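Local coordinates for protein transketolase (Campylobacter jejuni, PDB 3L84) that is an enzyme of the transketolase family, with two alpha/beta domains of the thiamine diphosphate-binding type and a C-terminal alpha/beta domain in each of its two chains, at residues A[13-18]-A[267-272]; A[20-25]-A[260-265]; A[342-347]-A[495-500]; A[471-474]-A[478-481]. All blocks are in the same frame, centred on the assembly; numbering follows the deposited sequence. Where two conformers were deposited one is given.

Contact 1 (A[13-18]-A[267-272]); sequences LRFLSA and KAKEQA
With CG trans to its carbonyl carbon (chi1 -59°), Phe15 carries its ring out from helix 3-24 onto Lys269, whose CG makes the same choice before the chain runs on fully extended. The two helices form a nearly antiparallel pair in the thiamine diphosphate binding domain, at 166° between the short axes. Their closest approach of 11.2 Å is wide, and the phenyl ring spans it. Over one face of the ring stands Lys269 CG, 3.7 Å from the centroid of Phe15 and only 6° off the normal, a well-centred CH-pi contact. Ala272 CB lies at the ring edge, close to its plane, 3.7 Å from Phe15 CE2. Beyond CG the lysine slides past Phe15 in the opposite direction, which brings Lys269 CE to 3.9 Å from Phe15 CB. Its ammonium group goes on to a salt bridge with Asp19 OD1 and a hydrogen bond to Ile278 O, two partners consistent with the extended course of the chain along the ring. Phe274 meets the same ring edge-to-face, while Leu13 and Leu16 turn to helix 69-79. The ring's far end reaches the other backbone, where Phe15 CZ comes within 3.5 Å of Ala268 O.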
loop_
_atom_site.group_PDB
_atom_site.type_symbol
_atom_site.label_atom_id
_atom_site.label_comp_id
_atom_site.label_asym_id
_atom_site.label_seq_id
_atom_site.Cartn_x
_atom_site.Cartn_y
_atom_site.Cartn_z
ATOM N N LEU A 13 6.221 -22.717 -28.248
ATOM C CA LEU A 13 5.734 -21.909 -27.123
ATOM C C LEU A 13 4.877 -20.743 -27.594
ATOM O O LEU A 13 3.852 -20.444 -26.966
ATOM C CB LEU A 13 6.900 -21.392 -26.279
ATOM C CG LEU A 13 7.706 -22.388 -25.445
ATOM C CD1 LEU A 13 9.061 -21.766 -25.051
ATOM C CD2 LEU A 13 6.932 -22.877 -24.215
ATOM N N ARG A 14 5.299 -20.037 -28.653
ATOM C CA ARG A 14 4.517 -18.914 -29.166
ATOM C C ARG A 14 3.124 -19.339 -29.551
ATOM O O ARG A 14 2.137 -18.677 -29.190
ATOM C CB ARG A 14 5.155 -18.310 -30.420
ATOM C CG ARG A 14 6.446 -17.539 -30.212
ATOM C CD ARG A 14 6.829 -16.792 -31.488
ATOM N NE ARG A 14 7.818 -15.815 -31.118
ATOM C CZ ARG A 14 9.111 -16.021 -30.980
ATOM N NH1 ARG A 14 9.715 -17.115 -31.390
ATOM N NH2 ARG A 14 9.832 -15.056 -30.420
ATOM N N PHE A 15 3.005 -20.450 -30.266
ATOM C CA PHE A 15 1.673 -20.800 -30.823
ATOM C C PHE A 15 0.769 -21.504 -29.823
ATOM O O PHE A 15 -0.445 -21.304 -29.863
ATOM C CB PHE A 15 1.792 -21.526 -32.157
ATOM C CG PHE A 15 2.520 -20.699 -33.200
ATOM C CD1 PHE A 15 2.129 -19.375 -33.435
ATOM C CD2 PHE A 15 3.565 -21.225 -33.938
ATOM C CE1 PHE A 15 2.790 -18.587 -34.369
ATOM C CE2 PHE A 15 4.230 -20.435 -34.874
ATOM C CZ PHE A 15 3.846 -19.132 -35.073
ATOM N N LEU A 16 1.328 -22.222 -28.847
ATOM C CA LEU A 16 0.500 -22.674 -27.726
ATOM C C LEU A 16 -0.069 -21.480 -26.987
ATOM O O LEU A 16 -1.261 -21.423 -26.694
ATOM C CB LEU A 16 1.293 -23.577 -26.756
ATOM C CG LEU A 16 1.617 -24.998 -27.211
ATOM C CD1 LEU A 16 2.332 -25.729 -26.108
ATOM C CD2 LEU A 16 0.335 -25.781 -27.611
ATOM N N SER A 17 0.754 -20.487 -26.729
ATOM C CA SER A 17 0.321 -19.295 -25.988
ATOM C C SER A 17 -0.727 -18.531 -26.766
ATOM O O SER A 17 -1.776 -18.145 -26.224
ATOM C CB SER A 17 1.507 -18.362 -25.715
ATOM O OG SER A 17 2.497 -18.980 -24.889
ATOM N N ALA A 18 -0.485 -18.297 -28.044
ATOM C CA ALA A 18 -1.424 -17.572 -28.876
ATOM C C ALA A 18 -2.752 -18.298 -29.011
ATOM O O ALA A 18 -3.813 -17.684 -28.936
ATOM C CB ALA A 18 -0.801 -17.325 -30.272
ATOM N N LYS A 267 -1.244 -16.246 -40.273
ATOM C CA LYS A 267 -0.082 -15.679 -40.932
ATOM C C LYS A 267 1.213 -15.960 -40.174
ATOM O O LYS A 267 2.240 -16.265 -40.785
ATOM C CB LYS A 267 -0.263 -14.183 -41.200
ATOM C CG LYS A 267 -1.328 -13.883 -42.231
ATOM C CD LYS A 267 -1.523 -12.404 -42.391
ATOM C CE LYS A 267 -2.634 -12.088 -43.394
ATOM N NZ LYS A 267 -3.989 -12.317 -42.808
ATOM N N ALA A 268 1.181 -15.827 -38.846
ATOM C CA ALA A 268 2.349 -16.086 -38.011
ATOM C C ALA A 268 2.801 -17.535 -38.124
ATOM O O ALA A 268 3.990 -17.817 -38.264
ATOM C CB ALA A 268 2.023 -15.712 -36.558
ATOM N N LYS A 269 1.845 -18.460 -38.117
ATOM C CA LYS A 269 2.159 -19.887 -38.276
ATOM C C LYS A 269 2.769 -20.138 -39.653
ATOM O O LYS A 269 3.785 -20.818 -39.765
ATOM C CB LYS A 269 0.899 -20.715 -38.063
ATOM C CG LYS A 269 0.505 -20.826 -36.590
ATOM C CD LYS A 269 -0.780 -21.597 -36.331
ATOM C CE LYS A 269 -1.078 -21.707 -34.860
ATOM N NZ LYS A 269 -2.464 -22.207 -34.622
ATOM N N GLU A 270 2.152 -19.588 -40.681
ATOM C CA GLU A 270 2.703 -19.711 -42.040
ATOM C C GLU A 270 4.165 -19.243 -42.132
ATOM O O GLU A 270 5.041 -19.938 -42.675
ATOM C CB GLU A 270 1.815 -18.953 -43.035
ATOM C CG GLU A 270 0.499 -19.663 -43.318
ATOM C CD GLU A 270 -0.403 -18.961 -44.341
ATOM O OE1 GLU A 270 -0.523 -17.704 -44.297
ATOM O OE2 GLU A 270 -1.013 -19.686 -45.175
ATOM N N GLN A 271 4.453 -18.072 -41.573
ATOM C CA GLN A 271 5.815 -17.544 -41.623
ATOM C C GLN A 271 6.826 -18.418 -40.861
ATOM O O GLN A 271 7.988 -18.490 -41.245
ATOM C CB GLN A 271 5.842 -16.105 -41.126
ATOM C CG GLN A 271 5.121 -15.134 -42.069
ATOM C CD GLN A 271 5.313 -13.667 -41.710
ATOM O OE1 GLN A 271 5.425 -13.300 -40.536
ATOM N NE2 GLN A 271 5.354 -12.816 -42.737
ATOM N N ALA A 272 6.354 -19.119 -39.827
ATOM C CA ALA A 272 7.173 -20.028 -39.010
ATOM C C ALA A 272 7.229 -21.477 -39.484
ATOM O O ALA A 272 7.875 -22.314 -38.837
ATOM C CB ALA A 272 6.624 -20.024 -37.599
#

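Contact 2 (A[20-25]-A[260-265]); sequences MVQKAN and LGEEVI
Gln22, in the last turns of helix 3-24, and Gly261, the N-cap residue of helix 262-272, bring their CA atoms to 6.8 Å, with Gly261 at a phi of 100°, a region natural to glycine. The Gln22 side chain bends at chi2 (64°), which turns its amide across this helix start. There Gly261 N donates to Gln22 OE1 at 2.9 Å, with an N-H...O angle of 147° and the donor tilted out of the amide plane. The same oxygen accepts a second bond, from water 1 at 2.8 Å, and that water in turn takes the hydrogen of Leu260 N at 2.9 Å. At the other branch of the amide, Gln22 NE2 donates to water 2 at 3.0 Å, which passes a hydrogen to Glu262 OE2 at 2.7 Å. Both ends of the amide are thus engaged, which fixes its rotation. Ile265 slides past Gln22 in the opposite direction, its CD1 lying 3.8 Å from Gln22 CB. A Schellman motif at Asn25 closes helix 3-24. Leu260 and Ile265 both rest on Ala18 of that helix, and Met20, present as selenomethionine, packs against helix 69-79.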
loop_
_atom_site.group_PDB
_atom_site.type_symbol
_atom_site.label_atom_id
_atom_site.label_comp_id
_atom_site.label_asym_id
_atom_site.label_seq_id
_atom_site.Cartn_x
_atom_site.Cartn_y
_atom_site.Cartn_z
HETATM N N MSE A 20 -4.040 -20.505 -26.949
HETATM C CA MSE A 20 -4.727 -20.471 -25.648
HETATM C C MSE A 20 -5.509 -19.204 -25.416
HETATM O O MSE A 20 -6.614 -19.208 -25.016
HETATM C CB MSE A 20 -3.726 -20.617 -24.493
HETATM C CG MSE A 20 -3.147 -21.941 -24.405
HETATM SE SE MSE A 20 -1.552 -22.006 -23.258
HETATM C CE MSE A 20 -2.494 -21.357 -21.902
ATOM N N VAL A 21 -4.867 -18.098 -25.701
ATOM C CA VAL A 21 -5.491 -16.799 -25.566
ATOM C C VAL A 21 -6.651 -16.652 -26.550
ATOM O O VAL A 21 -7.723 -16.152 -26.221
ATOM C CB VAL A 21 -4.444 -15.683 -25.797
ATOM C CG1 VAL A 21 -5.105 -14.289 -25.920
ATOM C CG2 VAL A 21 -3.445 -15.703 -24.647
ATOM N N GLN A 22 -6.464 -17.130 -27.777
ATOM C CA GLN A 22 -7.481 -16.975 -28.796
ATOM C C GLN A 22 -8.730 -17.797 -28.451
ATOM O O GLN A 22 -9.850 -17.296 -28.567
ATOM C CB GLN A 22 -6.932 -17.367 -30.158
ATOM C CG GLN A 22 -7.736 -16.884 -31.326
ATOM C CD GLN A 22 -7.759 -15.380 -31.405
ATOM O OE1 GLN A 22 -6.731 -14.728 -31.205
ATOM N NE2 GLN A 22 -8.936 -14.805 -31.700
ATOM N N LYS A 23 -8.535 -19.019 -27.954
ATOM C CA LYS A 23 -9.657 -19.880 -27.584
ATOM C C LYS A 23 -10.425 -19.269 -26.423
ATOM O O LYS A 23 -11.663 -19.322 -26.389
ATOM C CB LYS A 23 -9.172 -21.300 -27.271
ATOM C CG LYS A 23 -10.316 -22.294 -26.994
ATOM C CD LYS A 23 -9.750 -23.723 -26.902
ATOM C CE LYS A 23 -10.852 -24.765 -26.696
ATOM N NZ LYS A 23 -11.616 -24.616 -25.411
ATOM N N ALA A 24 -9.705 -18.692 -25.454
ATOM C CA ALA A 24 -10.358 -18.019 -24.331
ATOM C C ALA A 24 -11.008 -16.695 -24.744
ATOM O O ALA A 24 -11.822 -16.141 -23.995
ATOM C CB ALA A 24 -9.337 -17.752 -23.207
ATOM N N ASN A 25 -10.618 -16.153 -25.904
ATOM C CA ASN A 25 -10.962 -14.773 -26.252
ATOM C C ASN A 25 -10.618 -13.779 -25.141
ATOM O O ASN A 25 -11.368 -12.834 -24.872
ATOM C CB ASN A 25 -12.433 -14.634 -26.672
ATOM C CG ASN A 25 -12.685 -13.366 -27.486
ATOM O OD1 ASN A 25 -11.773 -12.812 -28.105
ATOM N ND2 ASN A 25 -13.921 -12.895 -27.463
ATOM N N LEU A 260 -4.613 -11.985 -30.390
ATOM C CA LEU A 260 -3.960 -11.560 -31.629
ATOM C C LEU A 260 -4.918 -11.519 -32.800
ATOM O O LEU A 260 -4.706 -10.737 -33.749
ATOM C CB LEU A 260 -2.801 -12.491 -31.981
ATOM C CG LEU A 260 -1.648 -12.551 -30.968
ATOM C CD1 LEU A 260 -0.645 -13.591 -31.424
ATOM C CD2 LEU A 260 -0.963 -11.212 -30.784
ATOM N N GLY A 261 -5.929 -12.387 -32.788
ATOM C CA GLY A 261 -6.866 -12.552 -33.921
ATOM C C GLY A 261 -6.514 -13.759 -34.762
ATOM O O GLY A 261 -5.347 -14.107 -34.920
ATOM N N GLU A 262 -7.543 -14.402 -35.314
ATOM C CA GLU A 262 -7.392 -15.642 -36.078
ATOM C C GLU A 262 -6.488 -15.474 -37.308
ATOM O O GLU A 262 -5.606 -16.308 -37.580
ATOM C CB GLU A 262 -8.760 -16.171 -36.487
ATOM C CG GLU A 262 -9.590 -16.632 -35.297
ATOM C CD GLU A 262 -10.935 -17.224 -35.674
ATOM O OE1 GLU A 262 -11.222 -17.410 -36.890
ATOM O OE2 GLU A 262 -11.727 -17.488 -34.738
ATOM N N GLU A 263 -6.676 -14.381 -38.034
ATOM C CA GLU A 263 -5.903 -14.167 -39.262
ATOM C C GLU A 263 -4.433 -13.874 -38.959
ATOM O O GLU A 263 -3.542 -14.365 -39.660
ATOM C CB GLU A 263 -6.550 -13.079 -40.117
ATOM C CG GLU A 263 -7.881 -13.535 -40.726
ATOM C CD GLU A 263 -7.775 -14.863 -41.522
ATOM O OE1 GLU A 263 -6.779 -15.068 -42.271
ATOM O OE2 GLU A 263 -8.693 -15.709 -41.381
ATOM N N VAL A 264 -4.170 -13.123 -37.890
ATOM C CA VAL A 264 -2.799 -12.821 -37.487
ATOM C C VAL A 264 -2.092 -14.111 -37.122
ATOM O O VAL A 264 -0.941 -14.321 -37.491
ATOM C CB VAL A 264 -2.765 -11.821 -36.317
ATOM C CG1 VAL A 264 -1.379 -11.788 -35.651
ATOM C CG2 VAL A 264 -3.181 -10.417 -36.820
ATOM N N ILE A 265 -2.787 -14.973 -36.377
ATOM C CA ILE A 265 -2.182 -16.247 -35.978
ATOM C C ILE A 265 -1.912 -17.151 -37.185
ATOM O O ILE A 265 -0.848 -17.759 -37.264
ATOM C CB ILE A 265 -3.055 -16.973 -34.935
ATOM C CG1 ILE A 265 -3.064 -16.172 -33.625
ATOM C CG2 ILE A 265 -2.534 -18.421 -34.684
ATOM C CD1 ILE A 265 -4.135 -16.657 -32.610
HETATM O O HOH W 1 -4.496 -14.781 -29.482
HETATM O O HOH W 2 -11.457 -16.349 -32.260
#

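Contact 3 (A[342-347]-A[495-500]); sequences DSNGEI and FVLSRQ
Asn344 ND2, hydrogen-bonded to Asn479 OD1, is the polar end of a side chain that otherwise lies against Leu497; beside it, Ser343 OG is gripped twice, by Asn479 ND2 and by Thr340 O. The contact joins helix 340-354 to the end of strand 493-496 in the pyrimidine binding domain, an alpha/beta fold on a parallel sheet. With CG placed trans to the backbone N (chi1 -171°), Asn344 points its amide from the helix down toward the sheet. One methyl of Leu497 meets it face on: Leu497 CD1 is 3.5 Å from Asn344 CG and 3.6 Å from Asn344 OD1, and it stands almost straight above the amide plane. It is also 3.5 Å from Asn344 CB, whereas the second methyl, Leu497 CD2, approaches that CB less closely, at 4.1 Å. The two side chains cross at about a right angle. Phe495 adds a looser contact, its CD1 lying 4.2 Å from Asn344 ND2, and its ring stacks on Trp483 of helix 476-488. This buried amide is therefore held by a bond at its nitrogen and by an apolar methyl over its face. Below, Ile438 of strand 436-440 touches Asn344, Phe495 and Leu497 alike, so the helix is seated directly on the sheet. After the strand the chain is tied back to the helix start by Ser498 N and Thr340 OG1. It then turns so that Ser498 OG donates to Gln500 O at 2.8 Å, in the carbonyl plane with a C=O...O angle of 153°.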
loop_
_atom_site.group_PDB
_atom_site.type_symbol
_atom_site.label_atom_id
_atom_site.label_comp_id
_atom_site.label_asym_id
_atom_site.label_seq_id
_atom_site.Cartn_x
_atom_site.Cartn_y
_atom_site.Cartn_z
ATOM N N ASP A 342 4.951 -6.529 24.073
ATOM C CA ASP A 342 5.940 -7.152 24.932
ATOM C C ASP A 342 5.663 -8.626 25.156
ATOM O O ASP A 342 6.589 -9.444 25.058
ATOM C CB ASP A 342 6.029 -6.409 26.272
ATOM C CG ASP A 342 6.598 -5.027 26.144
ATOM O OD1 ASP A 342 7.432 -4.781 25.256
ATOM O OD2 ASP A 342 6.251 -4.155 26.973
ATOM N N SER A 343 4.418 -9.023 25.447
ATOM C CA SER A 343 4.113 -10.443 25.480
ATOM C C SER A 343 4.449 -11.067 24.139
ATOM O O SER A 343 5.034 -12.150 24.077
ATOM C CB SER A 343 2.659 -10.717 25.860
ATOM O OG SER A 343 1.748 -10.032 25.014
ATOM N N ASN A 344 4.107 -10.392 23.053
ATOM C CA ASN A 344 4.356 -10.976 21.734
ATOM C C ASN A 344 5.832 -11.153 21.474
ATOM O O ASN A 344 6.229 -12.194 20.921
ATOM C CB ASN A 344 3.650 -10.166 20.654
ATOM C CG ASN A 344 3.710 -10.853 19.315
ATOM O OD1 ASN A 344 4.570 -10.516 18.440
ATOM N ND2 ASN A 344 2.883 -11.825 19.148
ATOM N N GLY A 345 6.660 -10.191 21.849
ATOM C CA GLY A 345 8.082 -10.312 21.642
ATOM C C GLY A 345 8.648 -11.503 22.396
ATOM O O GLY A 345 9.518 -12.223 21.880
ATOM N N GLU A 346 8.175 -11.733 23.620
ATOM C CA GLU A 346 8.618 -12.914 24.350
ATOM C C GLU A 346 8.204 -14.214 23.671
ATOM O O GLU A 346 8.984 -15.169 23.599
ATOM C CB GLU A 346 8.027 -12.860 25.746
ATOM C CG GLU A 346 8.607 -11.732 26.571
ATOM C CD GLU A 346 9.592 -12.180 27.545
ATOM O OE1 GLU A 346 9.310 -11.977 28.751
ATOM O OE2 GLU A 346 10.625 -12.759 27.115
ATOM N N ILE A 347 7.016 -14.229 23.086
ATOM C CA ILE A 347 6.558 -15.393 22.344
ATOM C C ILE A 347 7.428 -15.619 21.108
ATOM O O ILE A 347 7.806 -16.744 20.811
ATOM C CB ILE A 347 5.076 -15.282 21.987
ATOM C CG1 ILE A 347 4.227 -15.253 23.270
ATOM C CG2 ILE A 347 4.675 -16.452 21.086
ATOM C CD1 ILE A 347 2.777 -14.725 23.052
ATOM N N PHE A 495 -1.226 -10.228 14.045
ATOM C CA PHE A 495 -1.263 -9.957 15.470
ATOM C C PHE A 495 -1.261 -8.445 15.648
ATOM O O PHE A 495 -0.308 -7.759 15.266
ATOM C CB PHE A 495 -0.061 -10.612 16.145
ATOM C CG PHE A 495 -0.090 -12.105 16.066
ATOM C CD1 PHE A 495 -0.656 -12.870 17.077
ATOM C CD2 PHE A 495 0.364 -12.740 14.967
ATOM C CE1 PHE A 495 -0.668 -14.271 16.970
ATOM C CE2 PHE A 495 0.328 -14.107 14.866
ATOM C CZ PHE A 495 -0.194 -14.862 15.861
ATOM N N VAL A 496 -2.341 -7.937 16.236
ATOM C CA VAL A 496 -2.573 -6.508 16.414
ATOM C C VAL A 496 -2.362 -6.197 17.901
ATOM O O VAL A 496 -3.115 -6.690 18.757
ATOM C CB VAL A 496 -3.958 -6.140 15.920
ATOM C CG1 VAL A 496 -4.324 -4.653 16.233
ATOM C CG2 VAL A 496 -4.145 -6.435 14.430
ATOM N N LEU A 497 -1.286 -5.464 18.174
ATOM C CA LEU A 497 -0.673 -5.426 19.487
ATOM C C LEU A 497 -0.538 -3.983 19.997
ATOM O O LEU A 497 -0.297 -3.053 19.222
ATOM C CB LEU A 497 0.700 -6.091 19.406
ATOM C CG LEU A 497 0.670 -7.530 18.871
ATOM C CD1 LEU A 497 2.059 -7.939 18.422
ATOM C CD2 LEU A 497 0.049 -8.489 19.849
ATOM N N SER A 498 -0.637 -3.804 21.320
ATOM C CA SER A 498 -0.596 -2.483 21.920
ATOM C C SER A 498 0.790 -1.977 22.211
ATOM O O SER A 498 1.706 -2.774 22.518
ATOM C CB SER A 498 -1.408 -2.461 23.216
ATOM O OG SER A 498 -0.744 -3.175 24.256
ATOM N N ARG A 499 0.961 -0.656 22.109
ATOM C CA ARG A 499 2.150 0.043 22.612
ATOM C C ARG A 499 2.120 0.040 24.139
ATOM O O ARG A 499 3.128 -0.115 24.818
ATOM C CB ARG A 499 2.153 1.499 22.083
ATOM C CG ARG A 499 3.400 2.256 22.429
ATOM C CD ARG A 499 3.304 3.746 22.177
ATOM N NE ARG A 499 4.635 4.331 22.427
ATOM C CZ ARG A 499 4.883 5.572 22.834
ATOM N NH1 ARG A 499 6.150 5.952 23.024
ATOM N NH2 ARG A 499 3.895 6.436 23.074
ATOM N N GLN A 500 0.948 0.373 24.678
ATOM C CA GLN A 500 0.752 0.687 26.080
ATOM C C GLN A 500 0.378 -0.552 26.901
ATOM O O GLN A 500 -0.154 -1.533 26.387
ATOM C CB GLN A 500 -0.331 1.765 26.273
ATOM C CG GLN A 500 -1.800 1.288 26.118
ATOM C CD GLN A 500 -2.294 1.157 24.698
ATOM O OE1 GLN A 500 -1.494 1.149 23.741
ATOM N NE2 GLN A 500 -3.600 0.949 24.549
#

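Contact 4 (A[471-474]-A[478-481]); sequences FRPA and ENVK
Glu478 reaches back to Ala474 across the turn that leads from strand 469-471 into helix 476-488, the first half of a beta-alpha-beta crossover whose second strand, 493-496, lies parallel beside the first. Its CG stands trans to the carbonyl carbon (chi1 -68°) and the chain then runs extended, which carries the carboxylate back along the loop. Ala474 N donates to Glu478 OE1 at 2.8 Å in a nearly straight bond of 167°, and the oxygen is met from above the carboxylate plane, 45° out of it. Water 3 gives OE1 a second hydrogen, 2.9 Å from Glu478 OE1, and makes a longer bond of 3.3 Å to Arg472 O. Glu478 OE2 is in turn hydrogen-bonded with Tyr518 OH and Ser558 OG of the C-terminal domain. This buried acid thus has partners at both oxygens and joins the turn to the next domain; the two donors at OE1, Ala474 N and water 3, are consistent with a charged carboxylate. Arg472 points away from the helix, its guanidinium bonded to Asp442, Ser533 and Glu536. Pro473 supplies the apolar part, its ring resting on the helix backbone with CB 3.6 Å from Asn479 N. Asn479, with its amide directed to Ser343 and helix 340-354, crosses the proline obliquely, and its CB is 4.0 Å from Pro473 CG. The same Pro473 CB also lies 3.8 Å from Glu478 CB.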
loop_
_atom_site.group_PDB
_atom_site.type_symbol
_atom_site.label_atom_id
_atom_site.label_comp_id
_atom_site.label_asym_id
_atom_site.label_seq_id
_atom_site.Cartn_x
_atom_site.Cartn_y
_atom_site.Cartn_z
ATOM N N PHE A 471 -5.849 -11.340 14.918
ATOM C CA PHE A 471 -5.887 -11.470 16.375
ATOM C C PHE A 471 -5.575 -10.154 17.042
ATOM O O PHE A 471 -4.587 -9.504 16.691
ATOM C CB PHE A 471 -4.888 -12.498 16.856
ATOM C CG PHE A 471 -5.203 -13.894 16.449
ATOM C CD1 PHE A 471 -6.195 -14.602 17.088
ATOM C CD2 PHE A 471 -4.523 -14.497 15.409
ATOM C CE1 PHE A 471 -6.460 -15.921 16.742
ATOM C CE2 PHE A 471 -4.811 -15.814 15.072
ATOM C CZ PHE A 471 -5.776 -16.486 15.747
ATOM N N ARG A 472 -6.387 -9.738 18.004
ATOM C CA ARG A 472 -6.142 -8.510 18.777
ATOM C C ARG A 472 -6.238 -8.888 20.265
ATOM O O ARG A 472 -7.263 -8.671 20.917
ATOM C CB ARG A 472 -7.081 -7.406 18.373
ATOM C CG ARG A 472 -6.822 -6.096 19.009
ATOM C CD ARG A 472 -7.602 -4.929 18.362
ATOM N NE ARG A 472 -7.264 -3.633 18.977
ATOM C CZ ARG A 472 -8.019 -2.925 19.797
ATOM N NH1 ARG A 472 -9.254 -3.258 20.097
ATOM N NH2 ARG A 472 -7.513 -1.801 20.266
ATOM N N PRO A 473 -5.167 -9.470 20.820
ATOM C CA PRO A 473 -5.251 -10.042 22.163
ATOM C C PRO A 473 -5.351 -8.967 23.229
ATOM O O PRO A 473 -4.743 -7.898 23.114
ATOM C CB PRO A 473 -3.947 -10.828 22.298
ATOM C CG PRO A 473 -3.025 -10.175 21.351
ATOM C CD PRO A 473 -3.875 -9.785 20.166
ATOM N N ALA A 474 -6.128 -9.242 24.272
ATOM C CA ALA A 474 -6.279 -8.324 25.376
ATOM C C ALA A 474 -5.216 -8.506 26.440
ATOM O O ALA A 474 -5.013 -7.590 27.263
ATOM C CB ALA A 474 -7.643 -8.479 25.995
ATOM N N GLU A 478 -4.114 -14.448 26.091
ATOM C CA GLU A 478 -4.763 -14.454 24.792
ATOM C C GLU A 478 -3.723 -14.463 23.659
ATOM O O GLU A 478 -3.936 -15.073 22.621
ATOM C CB GLU A 478 -5.730 -13.272 24.615
ATOM C CG GLU A 478 -6.988 -13.283 25.466
ATOM C CD GLU A 478 -8.063 -12.352 24.982
ATOM O OE1 GLU A 478 -7.810 -11.472 24.118
ATOM O OE2 GLU A 478 -9.203 -12.478 25.496
ATOM N N ASN A 479 -2.626 -13.743 23.842
ATOM C CA ASN A 479 -1.585 -13.676 22.826
ATOM C C ASN A 479 -0.968 -15.051 22.534
ATOM O O ASN A 479 -0.709 -15.410 21.386
ATOM C CB ASN A 479 -0.539 -12.633 23.260
ATOM C CG ASN A 479 0.447 -12.196 22.201
ATOM O OD1 ASN A 479 0.472 -12.661 20.997
ATOM N ND2 ASN A 479 1.238 -11.260 22.581
ATOM N N VAL A 480 -0.746 -15.841 23.600
ATOM C CA VAL A 480 -0.242 -17.203 23.482
ATOM C C VAL A 480 -1.282 -18.079 22.771
ATOM O O VAL A 480 -0.927 -18.834 21.838
ATOM C CB VAL A 480 0.094 -17.810 24.869
ATOM C CG1 VAL A 480 0.205 -19.327 24.772
ATOM C CG2 VAL A 480 1.322 -17.146 25.393
ATOM N N LYS A 481 -2.542 -18.039 23.213
ATOM C CA LYS A 481 -3.571 -18.880 22.605
ATOM C C LYS A 481 -3.730 -18.546 21.112
ATOM O O LYS A 481 -3.955 -19.450 20.294
ATOM C CB LYS A 481 -4.892 -18.738 23.366
ATOM C CG LYS A 481 -4.844 -19.335 24.754
ATOM C CD LYS A 481 -6.077 -18.949 25.556
ATOM C CE LYS A 481 -6.146 -19.558 26.946
ATOM N NZ LYS A 481 -7.310 -18.926 27.684
HETATM O O HOH W 3 -9.648 -9.537 22.971
#

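Overall arrangement
The four contacts form two pairs on opposite sides of the chain's centre. Contacts 1 and 2 come first, in the thiamine diphosphate binding domain, with centres 10 Å apart; both join helix 3-24 to helix 262-272, and Ala18 touches Leu260 and Ile265 between them. Contacts 3 and 4 follow in the pyrimidine binding domain, 9 Å apart between centres, where strands 469-471 and 493-496 are neighbours in one parallel sheet and Val496 N meets Phe471 O. In each pair, the second contact falls between the two segments of the first along the chain. Centres of different pairs lie about 53 to 57 Å apart without touching, so the two pairs belong to separate parts of the fold, each joining elements within one domain.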